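Local atomic coordinates of intimin (Escherichia coli O127:H6 str. E2348/69, PDB entry 6TQD), a protein that serves as a surface adhesin of attaching and effacing bacteria, its passenger built from a string of Ig-like domains that probably present the host-binding tip. Residues Ala43-Gln47 with Gly48-Gln52. Numbering follows the deposited sequence. Where two conformers were deposited one is given.
Sequences ALRSQ and GGQIQ
Gly48 closes a Schellman motif on the short helix 42-45: its N-H bonds to O of Arg45 at 3.1 Å, ending a type I turn from Arg45 to Gly48. The bond is fairly straight, 162° at the hydrogen, but the donor stands well above the carbonyl plane of Arg45. Positive phi at Gly48, 87°, reverses the chain here, backbone angles that glycine, without a side chain, adopts readily. Gly49 supplies the second bond of the motif, from its N to O of Leu44 (2.9 Å). That oxygen is gripped twice, since the N-H of Gln47 reaches it from the opposite face of the carbonyl plane. The carbonyl oxygen of Gly49 in turn lies 3.3 Å from CA of Arg45 in a CH···O contact, with the side-chain CG of Arg45 also against it. Gln50 begins strand 50-53, the edge strand that pairs with 62-65. Its CB lies over one face of the Arg45 guanidinium, towards the rim, 3.8 Å from CZ. Extended from CG to NE (chi3 -175°), the arginine runs out of the helix towards the strand, where a salt bridge from NE to Asp41 holds its head; the other carboxylate oxygen of Asp41 accepts from the backbone N of Ile51. On the buried side, Ile51 packs CG1 against CD1 of Leu44 at 3.9 Å, and both side chains rest on Val79 of strand 76-85, so helix and edge strand share the core between the two sheets of this beta-sandwich domain, probably Ig-like. On the outer side a water in the guanidinium plane accepts from NH2 of Arg45 and donates to OE1 of Gln50 and, at 2.8 Å, to the backbone O of Ile51.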
loop_
_atom_site.group_PDB
_atom_site.type_symbol
_atom_site.label_atom_id
_atom_site.label_comp_id
_atom_site.label_asym_id
_atom_site.label_seq_id
_atom_site.Cartn_x
_atom_site.Cartn_y
_atom_site.Cartn_z
ATOM N N ALA A 43 -7.270 0.728 -16.197
ATOM C CA ALA A 43 -6.311 1.194 -15.193
ATOM C C ALA A 43 -5.398 0.062 -14.729
ATOM O O ALA A 43 -4.183 0.251 -14.603
ATOM C CB ALA A 43 -7.051 1.812 -14.009
ATOM N N LEU A 44 -5.960 -1.122 -14.465
ATOM C CA LEU A 44 -5.128 -2.252 -14.089
ATOM C C LEU A 44 -4.216 -2.681 -15.226
ATOM O O LEU A 44 -3.060 -3.050 -14.996
ATOM C CB LEU A 44 -5.977 -3.465 -13.690
ATOM C CG LEU A 44 -6.686 -3.463 -12.354
ATOM C CD1 LEU A 44 -7.627 -4.664 -12.296
ATOM C CD2 LEU A 44 -5.691 -3.490 -11.208
ATOM N N ARG A 45 -4.726 -2.666 -16.456
ATOM C CA ARG A 45 -3.930 -3.139 -17.584
ATOM C C ARG A 45 -2.730 -2.242 -17.846
ATOM O O ARG A 45 -1.729 -2.713 -18.388
ATOM C CB ARG A 45 -4.797 -3.292 -18.830
ATOM C CG ARG A 45 -5.859 -4.338 -18.636
ATOM C CD ARG A 45 -6.535 -4.765 -19.917
ATOM N NE ARG A 45 -7.619 -5.683 -19.579
ATOM C CZ ARG A 45 -7.584 -7.008 -19.726
ATOM N NH1 ARG A 45 -6.533 -7.616 -20.265
ATOM N NH2 ARG A 45 -8.634 -7.725 -19.352
ATOM N N SER A 46 -2.819 -0.963 -17.483
ATOM C CA SER A 46 -1.676 -0.069 -17.635
ATOM C C SER A 46 -0.449 -0.626 -16.934
ATOM O O SER A 46 0.687 -0.351 -17.346
ATOM C CB SER A 46 -2.015 1.308 -17.060
ATOM O OG SER A 46 -1.998 1.278 -15.642
ATOM N N GLN A 47 -0.652 -1.409 -15.875
ATOM C CA GLN A 47 0.444 -1.981 -15.104
ATOM C C GLN A 47 0.466 -3.506 -15.138
ATOM O O GLN A 47 1.155 -4.129 -14.327
ATOM C CB GLN A 47 0.417 -1.445 -13.667
ATOM C CG GLN A 47 0.890 -0.012 -13.545
ATOM C CD GLN A 47 2.343 0.114 -13.948
ATOM O OE1 GLN A 47 3.110 -0.842 -13.826
ATOM N NE2 GLN A 47 2.721 1.279 -14.456
ATOM N N GLY A 48 -0.242 -4.121 -16.086
ATOM C CA GLY A 48 -0.163 -5.550 -16.283
ATOM C C GLY A 48 -1.109 -6.386 -15.449
ATOM O O GLY A 48 -0.983 -7.616 -15.452
ATOM N N GLY A 49 -2.038 -5.769 -14.731
ATOM C CA GLY A 49 -3.081 -6.504 -14.051
ATOM C C GLY A 49 -4.313 -6.583 -14.925
ATOM O O GLY A 49 -4.342 -6.083 -16.048
ATOM N N GLN A 50 -5.352 -7.229 -14.398
ATOM C CA GLN A 50 -6.566 -7.381 -15.184
ATOM C C GLN A 50 -7.684 -7.893 -14.301
ATOM O O GLN A 50 -7.460 -8.432 -13.217
ATOM C CB GLN A 50 -6.357 -8.357 -16.344
ATOM C CG GLN A 50 -6.084 -9.772 -15.901
ATOM C CD GLN A 50 -5.848 -10.703 -17.068
ATOM O OE1 GLN A 50 -6.789 -11.078 -17.772
ATOM N NE2 GLN A 50 -4.599 -11.101 -17.271
ATOM N N ILE A 51 -8.906 -7.729 -14.791
ATOM C CA ILE A 51 -10.076 -8.401 -14.244
ATOM C C ILE A 51 -10.500 -9.470 -15.229
ATOM O O ILE A 51 -10.591 -9.216 -16.437
ATOM C CB ILE A 51 -11.213 -7.414 -13.947
ATOM C CG1 ILE A 51 -10.934 -6.755 -12.603
ATOM C CG2 ILE A 51 -12.554 -8.140 -13.948
ATOM C CD1 ILE A 51 -11.587 -5.448 -12.433
ATOM N N GLN A 52 -10.744 -10.673 -14.715
ATOM C CA GLN A 52 -11.065 -11.816 -15.542
ATOM C C GLN A 52 -12.132 -12.648 -14.854
ATOM O O GLN A 52 -12.251 -12.646 -13.626
ATOM C CB GLN A 52 -9.854 -12.723 -15.795
ATOM C CG GLN A 52 -9.200 -13.203 -14.526
ATOM C CD GLN A 52 -8.025 -14.140 -14.792
ATOM O OE1 GLN A 52 -7.946 -15.216 -14.215
ATOM N NE2 GLN A 52 -7.179 -13.773 -15.742
HETATM O O HOH W 1 -9.537 -10.326 -18.809
#